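Local coordinates for hypothetical protein Atu1540 (Agrobacterium tumefaciens str. C58, PDB 2HWJ) that is of unknown function but belongs to a family of putative ParB-like nucleases in the ParB/sulfiredoxin clan, at residues 34-39 and 76-81; 62-67 and 97-102; 109-112 and 117-120; 137-142 and 179-184; 147-152 and 159-164. All coordinates share one frame; numbering follows the deposited sequence.

Interaction 1: 34-39 and 76-81; sequences KEWRET and SKEGVE
Trp36 reaches out toward Glu78 because its CG stands opposite the backbone N (chi1 166°), which directs the indole across to segment 76-81. Glu78 answers by folding: its chain bends at chi2 (-48°), so that CB and CG lie along the pyrrole end of the indole while the carboxylate turns back to Arg37. The two side chains run past each other in opposite directions, with Trp36 CD1 and Glu78 CG 3.3 Å apart. Further along the same ring, on the benzo side, Trp36 CZ2 meets Val80 CG2 at 3.6 Å. The long indole thus suits a place where it touches the aliphatic part of an acid at one end and a methyl of the branched Val80 at the other. The contact joins the C-terminal ends of helices 26-37 and 69-77. The second helix closes in a Schellman motif, in which Gly79 takes positive phi and the chain then runs through Val80 into strand 82-90 of the mixed sheet. Both Trp36 and Val80 also touch Leu75 of helix 69-77. The polar half is a salt bridge on the surface: Arg37 NH1 gives a nearly straight hydrogen bond (167°) to Glu78 OE1 over 3.1 Å. The oxygen lies at the edge of the guanidinium and in its plane, whereas the donor stands above the carboxylate plane. To get there the arginine bends at chi2 and chi3, laying its CD beside the carboxylate. Arg33 NH1 forms a second salt bridge to the same OE1, and this pair of cations would be expected to hold Glu78 ionised.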
# COMPACT_ATOMS: atom_id res chain seq x y z
N LYS A 34 -6.63 29.29 -14.87
CA LYS A 34 -5.73 30.43 -15.12
C LYS A 34 -4.45 29.90 -15.68
O LYS A 34 -4.01 30.38 -16.71
CB LYS A 34 -5.41 31.30 -13.89
CG LYS A 34 -6.31 32.55 -13.61
CD LYS A 34 -6.01 33.86 -14.41
CE LYS A 34 -4.81 34.68 -13.88
NZ LYS A 34 -4.52 34.51 -12.42
N GLU A 35 -3.85 28.93 -14.98
CA GLU A 35 -2.50 28.45 -15.33
C GLU A 35 -2.52 28.16 -16.83
O GLU A 35 -1.71 28.70 -17.60
CB GLU A 35 -2.05 27.20 -14.51
CG GLU A 35 -1.05 27.44 -13.27
CD GLU A 35 -0.60 26.07 -12.53
OE1 GLU A 35 0.60 25.70 -12.62
OE2 GLU A 35 -1.42 25.34 -11.86
N TRP A 36 -3.51 27.35 -17.22
CA TRP A 36 -3.69 26.91 -18.58
C TRP A 36 -3.97 28.06 -19.52
O TRP A 36 -3.41 28.11 -20.59
CB TRP A 36 -4.82 25.89 -18.66
CG TRP A 36 -5.28 25.66 -20.07
CD1 TRP A 36 -6.24 26.36 -20.74
CD2 TRP A 36 -4.79 24.67 -20.99
NE1 TRP A 36 -6.38 25.88 -22.01
CE2 TRP A 36 -5.51 24.84 -22.19
CE3 TRP A 36 -3.80 23.67 -20.92
CZ2 TRP A 36 -5.28 24.04 -23.35
CZ3 TRP A 36 -3.56 22.86 -22.07
CH2 TRP A 36 -4.31 23.05 -23.27
N ARG A 37 -4.86 28.98 -19.13
CA ARG A 37 -5.26 30.07 -20.01
C ARG A 37 -3.96 30.81 -20.33
O ARG A 37 -3.79 31.39 -21.41
CB ARG A 37 -6.36 30.97 -19.35
CG ARG A 37 -7.35 31.68 -20.35
CD ARG A 37 -8.86 31.88 -19.83
NE ARG A 37 -8.96 32.76 -18.64
CZ ARG A 37 -9.43 32.43 -17.43
NH1 ARG A 37 -9.98 31.25 -17.18
NH2 ARG A 37 -9.38 33.31 -16.46
N GLU A 38 -3.00 30.68 -19.42
CA GLU A 38 -1.74 31.38 -19.50
C GLU A 38 -0.52 30.50 -19.76
O GLU A 38 0.54 30.77 -19.24
CB GLU A 38 -1.56 32.22 -18.24
CG GLU A 38 -2.25 33.59 -18.36
CD GLU A 38 -2.74 34.18 -17.03
OE1 GLU A 38 -2.14 33.89 -15.96
OE2 GLU A 38 -3.74 34.96 -17.06
N THR A 39 -0.69 29.43 -20.55
CA THR A 39 0.43 28.75 -21.24
C THR A 39 0.23 28.73 -22.79
O THR A 39 -0.89 28.53 -23.28
CB THR A 39 0.85 27.33 -20.60
OG1 THR A 39 -0.29 26.62 -20.09
CG2 THR A 39 1.85 27.52 -19.42
N SER A 76 -12.21 21.33 -19.60
CA SER A 76 -13.50 21.37 -20.23
C SER A 76 -14.07 22.79 -20.28
O SER A 76 -14.45 23.28 -21.36
CB SER A 76 -14.43 20.50 -19.48
OG SER A 76 -15.65 20.76 -20.08
N LYS A 77 -14.07 23.46 -19.13
CA LYS A 77 -14.41 24.87 -19.11
C LYS A 77 -13.52 25.73 -20.04
O LYS A 77 -13.97 26.77 -20.52
CB LYS A 77 -14.44 25.42 -17.69
CG LYS A 77 -15.53 24.83 -16.84
CD LYS A 77 -15.66 25.68 -15.52
CE LYS A 77 -16.81 25.25 -14.57
NZ LYS A 77 -17.03 26.31 -13.51
N GLU A 78 -12.28 25.32 -20.34
CA GLU A 78 -11.48 26.16 -21.27
C GLU A 78 -11.78 25.90 -22.72
O GLU A 78 -11.11 26.44 -23.59
CB GLU A 78 -9.97 25.98 -21.04
CG GLU A 78 -9.39 26.87 -19.97
CD GLU A 78 -9.81 28.36 -20.09
OE1 GLU A 78 -10.47 28.87 -19.12
OE2 GLU A 78 -9.48 29.03 -21.12
N GLY A 79 -12.76 25.04 -22.99
CA GLY A 79 -13.10 24.68 -24.37
C GLY A 79 -12.23 23.56 -24.97
O GLY A 79 -12.25 23.34 -26.16
N VAL A 80 -11.46 22.84 -24.15
CA VAL A 80 -10.61 21.84 -24.70
C VAL A 80 -11.50 20.63 -24.93
O VAL A 80 -12.21 20.28 -24.02
CB VAL A 80 -9.53 21.47 -23.72
CG1 VAL A 80 -8.79 20.29 -24.27
CG2 VAL A 80 -8.58 22.60 -23.52
N GLU A 81 -11.47 20.02 -26.11
CA GLU A 81 -12.34 18.86 -26.47
C GLU A 81 -11.85 17.49 -26.07
O GLU A 81 -12.62 16.67 -25.62
CB GLU A 81 -12.58 18.81 -27.98
CG GLU A 81 -11.65 19.77 -28.79
CD GLU A 81 -12.21 20.03 -30.22
OE1 GLU A 81 -12.87 19.09 -30.77
OE2 GLU A 81 -12.01 21.16 -30.76

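Interaction 2: 62-67 and 97-102; sequences RAYLID and DEFWSV
Tyr64 presents one face of its ring to Phe99 and an edge to Trp100, so two neighbouring residues of a helix grip a single strand residue. The tight part is the Phe99 side. Phe99 CZ sits over the centre of the phenol ring, 3.7 Å from Tyr64 CD1, in an edge-to-face pair whose planes are inclined at 52° with the centroids 4.7 Å apart. Phe99 can extend to the tyrosine because its CG lies opposite the backbone N (chi1 174°). Both residues are buried, and their flat hydrocarbon faces and edges pack between strand and helix. The looser part is the Trp100 side, which is partly exposed. Here the planes are perpendicular and the edge of Tyr64 is aimed, offset, at the six-membered ring of the indole, with 5.6 Å between centroids. Tyr64 CE2 and Trp100 CH2 are 3.8 Å apart. Phe99 CD2 also lies over the centre of the indole, so the three rings support one another. Met103, one turn after Phe99, adds to the cover over Tyr64, and Glu98, on another side of the helix, makes a salt bridge to Arg168 of the second subunit. This is an aromatic cluster, fastening helix 96-105 onto strand 63-65, an outermost strand of the mixed beta sheet.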
# COMPACT_ATOMS: atom_id res chain seq x y z
N ARG A 62 -17.66 2.51 -22.04
CA ARG A 62 -17.45 3.77 -21.50
C ARG A 62 -16.13 3.81 -20.71
O ARG A 62 -15.68 2.82 -20.14
CB ARG A 62 -18.75 4.18 -20.76
CG ARG A 62 -20.01 4.38 -21.70
CD ARG A 62 -19.65 5.41 -22.79
NE ARG A 62 -20.69 6.40 -23.08
CZ ARG A 62 -20.81 7.64 -22.55
NH1 ARG A 62 -19.97 8.14 -21.65
NH2 ARG A 62 -21.82 8.40 -22.95
N ALA A 63 -15.46 4.94 -20.76
CA ALA A 63 -14.28 5.20 -19.96
C ALA A 63 -14.60 6.01 -18.69
O ALA A 63 -15.20 7.11 -18.81
CB ALA A 63 -13.31 5.95 -20.78
N TYR A 64 -14.17 5.52 -17.52
CA TYR A 64 -14.37 6.25 -16.24
C TYR A 64 -13.13 6.90 -15.74
O TYR A 64 -12.12 6.22 -15.61
CB TYR A 64 -14.89 5.27 -15.14
CG TYR A 64 -16.27 4.86 -15.47
CD1 TYR A 64 -16.49 4.02 -16.59
CD2 TYR A 64 -17.38 5.45 -14.81
CE1 TYR A 64 -17.81 3.68 -17.01
CE2 TYR A 64 -18.68 5.11 -15.19
CZ TYR A 64 -18.87 4.21 -16.29
OH TYR A 64 -20.09 3.86 -16.72
N LEU A 65 -13.18 8.19 -15.50
CA LEU A 65 -12.01 9.02 -15.09
C LEU A 65 -11.70 8.68 -13.67
O LEU A 65 -12.59 8.68 -12.82
CB LEU A 65 -12.42 10.50 -15.09
CG LEU A 65 -11.34 11.46 -14.62
CD1 LEU A 65 -10.06 11.35 -15.50
CD2 LEU A 65 -11.82 12.91 -14.56
N ILE A 66 -10.43 8.46 -13.36
CA ILE A 66 -10.06 7.92 -12.03
C ILE A 66 -9.33 8.96 -11.18
O ILE A 66 -9.31 8.92 -9.95
CB ILE A 66 -9.23 6.60 -12.22
CG1 ILE A 66 -10.22 5.49 -12.30
CG2 ILE A 66 -8.32 6.28 -11.10
CD1 ILE A 66 -11.40 5.89 -11.56
N ASP A 67 -8.75 9.95 -11.81
CA ASP A 67 -8.12 10.94 -11.01
C ASP A 67 -8.22 12.24 -11.74
O ASP A 67 -8.60 12.23 -12.93
CB ASP A 67 -6.63 10.59 -10.86
CG ASP A 67 -6.08 11.06 -9.57
OD1 ASP A 67 -6.89 11.65 -8.78
OD2 ASP A 67 -4.87 10.85 -9.33
N ASP A 97 -24.31 -2.77 -12.31
CA ASP A 97 -24.49 -3.02 -10.94
C ASP A 97 -23.14 -3.48 -10.41
O ASP A 97 -22.56 -2.90 -9.48
CB ASP A 97 -25.44 -4.22 -10.93
CG ASP A 97 -26.62 -4.00 -10.06
OD1 ASP A 97 -26.52 -3.04 -9.26
OD2 ASP A 97 -27.61 -4.79 -10.18
N GLU A 98 -22.65 -4.55 -11.03
CA GLU A 98 -21.49 -5.20 -10.51
C GLU A 98 -20.30 -4.22 -10.64
O GLU A 98 -19.52 -4.04 -9.72
CB GLU A 98 -21.28 -6.52 -11.20
CG GLU A 98 -20.12 -7.23 -10.61
CD GLU A 98 -20.06 -8.67 -10.99
OE1 GLU A 98 -20.56 -9.04 -12.08
OE2 GLU A 98 -19.45 -9.44 -10.21
N PHE A 99 -20.23 -3.54 -11.76
CA PHE A 99 -19.23 -2.61 -11.96
C PHE A 99 -19.12 -1.64 -10.81
O PHE A 99 -18.05 -1.44 -10.26
CB PHE A 99 -19.59 -1.85 -13.19
CG PHE A 99 -18.67 -0.70 -13.46
CD1 PHE A 99 -17.41 -0.93 -13.90
CD2 PHE A 99 -19.09 0.60 -13.23
CE1 PHE A 99 -16.55 0.14 -14.17
CE2 PHE A 99 -18.21 1.73 -13.51
CZ PHE A 99 -16.95 1.49 -13.97
N TRP A 100 -20.20 -0.97 -10.44
CA TRP A 100 -20.03 0.07 -9.43
C TRP A 100 -19.56 -0.49 -8.13
O TRP A 100 -18.71 0.10 -7.48
CB TRP A 100 -21.34 0.74 -9.15
CG TRP A 100 -21.67 1.70 -10.16
CD1 TRP A 100 -22.70 1.62 -11.05
CD2 TRP A 100 -20.91 2.89 -10.50
NE1 TRP A 100 -22.63 2.68 -11.91
CE2 TRP A 100 -21.55 3.48 -11.61
CE3 TRP A 100 -19.71 3.46 -10.03
CZ2 TRP A 100 -21.13 4.68 -12.18
CZ3 TRP A 100 -19.26 4.66 -10.60
CH2 TRP A 100 -20.01 5.27 -11.67
N SER A 101 -20.14 -1.62 -7.73
CA SER A 101 -19.67 -2.40 -6.61
C SER A 101 -18.17 -2.67 -6.65
O SER A 101 -17.46 -2.41 -5.68
CB SER A 101 -20.43 -3.72 -6.56
OG SER A 101 -19.80 -4.62 -5.70
N VAL A 102 -17.68 -3.17 -7.78
CA VAL A 102 -16.28 -3.50 -7.83
C VAL A 102 -15.45 -2.21 -7.69
O VAL A 102 -14.44 -2.20 -6.92
CB VAL A 102 -15.96 -4.29 -9.06
CG1 VAL A 102 -14.55 -4.21 -9.42
CG2 VAL A 102 -16.30 -5.72 -8.79

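Interaction 3: 109-112 and 117-120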
# COMPACT_ATOMS: atom_id res chain seq x y z
N ILE A 109 -14.24 5.10 -6.47
CA ILE A 109 -15.30 6.12 -6.59
C ILE A 109 -15.43 6.89 -5.34
O ILE A 109 -14.88 6.52 -4.39
CB ILE A 109 -16.61 5.55 -6.96
CG1 ILE A 109 -17.07 4.57 -5.88
CG2 ILE A 109 -16.50 4.96 -8.37
CD1 ILE A 109 -18.48 4.18 -5.97
N TYR A 110 -16.10 8.02 -5.35
CA TYR A 110 -16.17 8.81 -4.15
C TYR A 110 -17.51 9.48 -4.17
O TYR A 110 -17.61 10.64 -4.51
CB TYR A 110 -15.04 9.84 -4.09
CG TYR A 110 -14.97 10.52 -2.76
CD1 TYR A 110 -15.31 11.89 -2.62
CD2 TYR A 110 -14.65 9.79 -1.59
CE1 TYR A 110 -15.29 12.56 -1.37
CE2 TYR A 110 -14.57 10.42 -0.31
CZ TYR A 110 -14.91 11.81 -0.22
OH TYR A 110 -14.84 12.43 1.04
N PRO A 111 -18.55 8.73 -3.86
CA PRO A 111 -19.92 9.24 -4.01
C PRO A 111 -20.30 10.14 -2.87
O PRO A 111 -21.14 9.76 -2.08
CB PRO A 111 -20.77 7.99 -3.91
CG PRO A 111 -19.96 7.06 -3.07
CD PRO A 111 -18.50 7.36 -3.34
N PHE A 112 -19.64 11.30 -2.74
CA PHE A 112 -20.00 12.25 -1.70
C PHE A 112 -20.29 13.61 -2.28
O PHE A 112 -19.55 14.10 -3.11
CB PHE A 112 -18.92 12.37 -0.64
CG PHE A 112 -18.74 11.14 0.19
CD1 PHE A 112 -17.95 10.10 -0.23
CD2 PHE A 112 -19.33 11.04 1.43
CE1 PHE A 112 -17.78 8.97 0.57
CE2 PHE A 112 -19.17 9.93 2.23
CZ PHE A 112 -18.38 8.92 1.83
N LEU A 117 -22.11 14.55 2.08
CA LEU A 117 -22.98 13.39 2.31
C LEU A 117 -22.66 12.19 1.41
O LEU A 117 -22.62 12.33 0.18
CB LEU A 117 -24.43 13.78 1.94
CG LEU A 117 -25.61 13.96 2.93
CD1 LEU A 117 -26.09 12.54 3.55
CD2 LEU A 117 -25.35 15.17 4.03
N ARG A 118 -22.51 11.00 1.99
CA ARG A 118 -22.58 9.76 1.19
C ARG A 118 -23.84 9.80 0.34
O ARG A 118 -24.92 10.12 0.80
CB ARG A 118 -22.62 8.53 2.10
CG ARG A 118 -22.68 7.18 1.41
CD ARG A 118 -21.84 6.06 2.13
NE ARG A 118 -21.01 5.54 1.04
CZ ARG A 118 -19.69 5.41 0.97
NH1 ARG A 118 -18.85 5.60 1.98
NH2 ARG A 118 -19.21 4.98 -0.18
N ARG A 119 -23.70 9.52 -0.93
CA ARG A 119 -24.81 9.46 -1.81
C ARG A 119 -24.70 8.17 -2.63
O ARG A 119 -23.65 7.51 -2.68
CB ARG A 119 -24.78 10.73 -2.62
CG ARG A 119 -25.54 11.89 -2.00
CD ARG A 119 -26.81 12.02 -2.79
NE ARG A 119 -27.80 12.80 -2.12
CZ ARG A 119 -27.85 14.14 -2.17
NH1 ARG A 119 -26.96 14.83 -2.93
NH2 ARG A 119 -28.81 14.78 -1.48
N GLN A 120 -25.76 7.73 -3.25
CA GLN A 120 -25.59 6.50 -4.03
C GLN A 120 -24.91 6.63 -5.37
O GLN A 120 -24.79 7.72 -5.93
CB GLN A 120 -26.90 5.88 -4.27
CG GLN A 120 -27.31 5.19 -3.09
CD GLN A 120 -28.49 4.37 -3.43
OE1 GLN A 120 -28.63 3.21 -2.98
NE2 GLN A 120 -29.36 4.93 -4.28
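A single beta bridge pairs Phe112 with Arg118 in a loop, next to an inverse gamma turn centred on Pro111. The turn suits proline, whose fixed phi fits it, and it leaves Pro111 O to accept a bond from Arg119 N over 2.8 Å (156° at the hydrogen). Beside it, Phe112 CA makes a CH...O contact of 3.2 Å to Leu117 O. The side chains of the bridged pair stay together: Arg118 bends at chi2 and chi3 so that one face of its guanidinium receives the edge atoms of Phe112, whose CZ lies 3.4 Å from Arg118 NH1. Ring and guanidinium are steeply inclined, at 68°. Arg118 NH2 rests against the proline ring, 3.6 Å from Pro111 CG. The charge itself is used elsewhere: Arg118 NH1 forms a salt bridge to Asp104 of the second subunit, which may ease the closeness of Arg118 of that same subunit. The pair therefore lies at a subunit interface, where a long cation backed by an aromatic ring is well placed to bridge chains. The loop connects helix 96-105 to strand 132-133; Ile109 packs on Trp100 and Met103 of that helix, while Tyr110 turns toward Phe159 of helix 157-166.

Interaction 4: 137-142 and 179-184; sequences RSLAGA and DDALAE
The two methyl carbons of Leu139 lie over one face of the peptide between Ala181 and Leu182, the flat group at the middle of this contact. Leu139 CD1 stands 3.9 Å from Ala181 C, while CD2 leans toward the oxygen side, 4.1 Å from Ala181 O. The contact is a helix-helix crossing: the short axes of 137-142 and 179-184 come within 9.9 Å and cross at -63°. At so steep an angle the helices touch over a small patch, carried by two leucines and two alanines. Leucine suits the centre because it can span from one backbone to the other. The torsion chi1 of -171° turns Leu139 CG away from its own backbone N and out across the gap. Small alanines at the flanks leave room for the leucine side chains: Ala181 CB lies 4.1 Å from Leu139 CD1, and Ala142 CB 4.5 Å from Leu182 CG. The chemistry is wholly apolar, and the patch is partly buried. Leu139 is also covered by Phe178, Leu165 and Ile169, and Ala181 by Leu173 and Leu174, so helices 135-146, 157-166, 171-176 and 178-189 all contribute to this helical part of the chain. The nearest approach between the two segments is from Leu139 CD1 to the backbone of the other helix, 3.7 Å from Leu182 CA.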
# COMPACT_ATOMS: atom_id res chain seq x y z
N ARG A 137 -13.48 21.27 -0.23
CA ARG A 137 -12.47 20.62 -0.99
C ARG A 137 -11.38 21.64 -1.41
O ARG A 137 -10.16 21.29 -1.41
CB ARG A 137 -13.08 19.90 -2.15
CG ARG A 137 -12.08 19.26 -3.03
CD ARG A 137 -11.32 18.23 -2.29
NE ARG A 137 -10.34 17.62 -3.16
CZ ARG A 137 -9.21 18.23 -3.53
NH1 ARG A 137 -8.94 19.46 -3.10
NH2 ARG A 137 -8.35 17.61 -4.34
N SER A 138 -11.77 22.89 -1.74
CA SER A 138 -10.77 23.88 -2.20
C SER A 138 -9.92 24.32 -1.06
O SER A 138 -8.71 24.55 -1.19
CB SER A 138 -11.43 25.11 -2.72
OG SER A 138 -12.15 24.86 -3.88
N LEU A 139 -10.58 24.50 0.07
CA LEU A 139 -9.87 24.88 1.26
C LEU A 139 -8.83 23.81 1.61
O LEU A 139 -7.67 24.16 1.78
CB LEU A 139 -10.82 25.09 2.44
CG LEU A 139 -10.11 25.70 3.65
CD1 LEU A 139 -9.59 27.13 3.39
CD2 LEU A 139 -10.95 25.66 4.87
N ALA A 140 -9.24 22.53 1.69
CA ALA A 140 -8.34 21.46 1.95
C ALA A 140 -7.18 21.43 0.90
O ALA A 140 -6.03 21.23 1.25
CB ALA A 140 -9.07 20.16 2.03
N GLY A 141 -7.46 21.71 -0.36
CA GLY A 141 -6.35 21.76 -1.38
C GLY A 141 -5.36 22.85 -0.98
O GLY A 141 -4.14 22.62 -0.94
N ALA A 142 -5.88 24.02 -0.62
CA ALA A 142 -5.05 25.19 -0.53
C ALA A 142 -4.22 24.99 0.69
O ALA A 142 -3.04 25.38 0.69
CB ALA A 142 -5.88 26.38 -0.38
N ASP A 179 -8.83 33.57 2.77
CA ASP A 179 -7.51 33.54 3.38
C ASP A 179 -7.62 33.46 4.88
O ASP A 179 -6.84 32.77 5.49
CB ASP A 179 -6.62 34.66 2.88
CG ASP A 179 -6.25 34.50 1.37
OD1 ASP A 179 -5.58 33.48 0.95
OD2 ASP A 179 -6.65 35.41 0.61
N ASP A 180 -8.64 34.10 5.45
CA ASP A 180 -8.93 33.91 6.86
C ASP A 180 -9.46 32.51 7.14
O ASP A 180 -9.26 31.98 8.22
CB ASP A 180 -9.95 34.91 7.35
CG ASP A 180 -9.47 36.29 7.24
OD1 ASP A 180 -8.25 36.49 7.04
OD2 ASP A 180 -10.30 37.20 7.34
N ALA A 181 -10.17 31.90 6.19
CA ALA A 181 -10.56 30.52 6.42
C ALA A 181 -9.32 29.63 6.35
O ALA A 181 -9.24 28.62 7.05
CB ALA A 181 -11.61 30.06 5.43
N LEU A 182 -8.35 30.02 5.53
CA LEU A 182 -7.18 29.22 5.30
C LEU A 182 -6.36 29.33 6.56
O LEU A 182 -5.84 28.33 7.07
CB LEU A 182 -6.37 29.82 4.14
CG LEU A 182 -5.53 28.89 3.29
CD1 LEU A 182 -4.42 29.66 2.60
CD2 LEU A 182 -5.01 27.71 4.10
N ALA A 183 -6.31 30.56 7.09
CA ALA A 183 -5.51 30.85 8.29
C ALA A 183 -6.02 30.03 9.47
O ALA A 183 -5.23 29.50 10.25
CB ALA A 183 -5.47 32.42 8.61
N GLU A 184 -7.34 29.90 9.56
CA GLU A 184 -7.92 29.04 10.56
C GLU A 184 -7.53 27.59 10.38
O GLU A 184 -7.14 26.94 11.35
CB GLU A 184 -9.44 29.21 10.64
CG GLU A 184 -9.76 30.18 11.74
CD GLU A 184 -10.99 29.79 12.61
OE1 GLU A 184 -11.41 28.57 12.63
OE2 GLU A 184 -11.51 30.75 13.30

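Interaction 5: 147-152 and 159-164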
# COMPACT_ATOMS: atom_id res chain seq x y z
N GLY A 147 1.25 23.96 3.19
CA GLY A 147 2.23 23.25 3.96
C GLY A 147 1.55 22.77 5.19
O GLY A 147 2.18 22.41 6.12
N GLY A 148 0.24 22.74 5.21
CA GLY A 148 -0.44 22.21 6.34
C GLY A 148 -0.44 20.71 6.53
O GLY A 148 -0.59 20.28 7.68
N TYR A 149 -0.33 19.89 5.47
CA TYR A 149 -0.15 18.43 5.64
C TYR A 149 0.61 17.89 4.46
O TYR A 149 0.88 18.65 3.52
CB TYR A 149 -1.45 17.63 5.87
CG TYR A 149 -2.51 17.83 4.80
CD1 TYR A 149 -2.64 16.95 3.73
CD2 TYR A 149 -3.37 18.94 4.85
CE1 TYR A 149 -3.63 17.20 2.74
CE2 TYR A 149 -4.30 19.18 3.88
CZ TYR A 149 -4.44 18.32 2.84
OH TYR A 149 -5.42 18.63 1.90
N ALA A 150 0.99 16.62 4.49
CA ALA A 150 1.73 16.06 3.38
C ALA A 150 0.87 15.23 2.46
O ALA A 150 -0.04 14.56 2.96
CB ALA A 150 2.86 15.19 3.89
N LYS A 151 1.19 15.22 1.16
CA LYS A 151 0.66 14.19 0.24
C LYS A 151 0.98 12.82 0.82
O LYS A 151 2.00 12.63 1.44
CB LYS A 151 1.25 14.30 -1.18
CG LYS A 151 1.02 15.64 -1.87
CD LYS A 151 0.93 15.55 -3.42
CE LYS A 151 1.60 16.79 -4.12
NZ LYS A 151 2.34 16.51 -5.45
N VAL A 152 0.10 11.87 0.64
CA VAL A 152 0.24 10.58 1.21
C VAL A 152 -0.40 9.70 0.13
O VAL A 152 -1.11 10.22 -0.76
CB VAL A 152 -0.50 10.61 2.59
CG1 VAL A 152 -1.18 9.31 2.94
CG2 VAL A 152 0.46 10.96 3.70
N PHE A 159 -10.14 14.88 0.69
CA PHE A 159 -11.49 14.85 1.12
C PHE A 159 -11.64 14.58 2.62
O PHE A 159 -12.60 15.04 3.25
CB PHE A 159 -12.31 13.93 0.22
CG PHE A 159 -12.87 14.64 -1.00
CD1 PHE A 159 -12.45 14.31 -2.29
CD2 PHE A 159 -13.80 15.69 -0.85
CE1 PHE A 159 -12.97 14.99 -3.41
CE2 PHE A 159 -14.33 16.38 -1.96
CZ PHE A 159 -13.93 16.01 -3.24
N GLY A 160 -10.64 13.90 3.21
CA GLY A 160 -10.55 13.69 4.66
C GLY A 160 -10.32 14.97 5.42
O GLY A 160 -10.98 15.26 6.42
N TRP A 161 -9.41 15.77 4.90
CA TRP A 161 -9.15 17.11 5.43
C TRP A 161 -10.35 18.04 5.24
O TRP A 161 -10.72 18.79 6.16
CB TRP A 161 -7.88 17.69 4.83
CG TRP A 161 -6.67 17.07 5.49
CD1 TRP A 161 -6.02 15.93 5.12
CD2 TRP A 161 -6.07 17.50 6.70
NE1 TRP A 161 -5.03 15.66 6.00
CE2 TRP A 161 -5.03 16.60 6.99
CE3 TRP A 161 -6.28 18.60 7.57
CZ2 TRP A 161 -4.19 16.74 8.08
CZ3 TRP A 161 -5.45 18.75 8.67
CH2 TRP A 161 -4.40 17.82 8.91
N ALA A 162 -10.98 17.97 4.06
CA ALA A 162 -12.16 18.77 3.84
C ALA A 162 -13.29 18.40 4.82
O ALA A 162 -13.94 19.26 5.35
CB ALA A 162 -12.62 18.67 2.40
N ASP A 163 -13.50 17.12 5.09
CA ASP A 163 -14.51 16.81 6.05
C ASP A 163 -14.13 17.35 7.48
O ASP A 163 -14.94 17.94 8.18
CB ASP A 163 -14.85 15.32 5.98
CG ASP A 163 -15.54 14.82 7.28
OD1 ASP A 163 -16.58 15.45 7.68
OD2 ASP A 163 -15.08 13.83 7.92
N PHE A 164 -12.88 17.21 7.88
CA PHE A 164 -12.44 17.77 9.16
C PHE A 164 -12.77 19.28 9.20
O PHE A 164 -13.46 19.73 10.10
CB PHE A 164 -10.95 17.48 9.28
CG PHE A 164 -10.27 18.11 10.48
CD1 PHE A 164 -10.40 17.56 11.73
CD2 PHE A 164 -9.42 19.20 10.32
CE1 PHE A 164 -9.73 18.10 12.80
CE2 PHE A 164 -8.76 19.74 11.42
CZ PHE A 164 -8.94 19.19 12.64
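Tyr149 and Trp161 lie flat on one another in a face-to-face stack, and their torsions explain how a loop residue and a helix residue manage it. Tyr149 CG sits between the backbone N and the carbonyl carbon (chi1 55°), the crowded position, which sets the phenol ring flat against the indole. Trp161 CG also lies beside its backbone N but on the far side from the carbonyl carbon (chi1 -78°), and the indole leaves the helix toward the loop. The planes then differ by only 2°, with the phenol centred 3.5 Å from the centroid of the five-membered ring. The side chains point in opposite directions, so the base of each lies near the far end of the other. Tyr149 CB is 3.6 Å from Trp161 CZ2, whereas Tyr149 OH is 3.9 Å from Trp161 CB. In the middle, Tyr149 CG is 3.5 Å from Trp161 NE1. Large flat rings suit this buried place because their faces provide wide apolar cover while the polar groups at their rims remain available for bonding. Tyr149 OH is hydrogen-bonded to Ala140 O, and Trp161 NE1 to Pro198 O, which would fix the rotation of both rings. The loop starts where Gly147 closes helix 135-146 with positive phi in a Schellman motif. Leu143 of that helix touches both rings, Ala189 of helix 178-189 lies against Trp161, and the stack so ties the loop to helix 157-166, with helices 135-146 and 178-189 packed around it.

In the fold
Interactions 2 and 5 are buried and built from aromatic rings, angled in the first and parallel in the second. Interaction 4 is partly buried and purely aliphatic. Interactions 1 and 3 lie at the surface of the chain, on opposite sides of its centre, and add charge: a salt bridge within the chain for interaction 1, one to the second subunit for interaction 3. Interaction 1 joins the ends of helices 26-37 and 69-77, and interaction 2 holds a helix to an edge strand. Interaction 4 lies on helix 135-146 and 5 in the loop after it, touching through Ala140 and Tyr149. Interaction 3 touches interaction 2 through Ile109 and interaction 5 through Tyr110. Interactions 2, 3 and 5 all reach the second subunit.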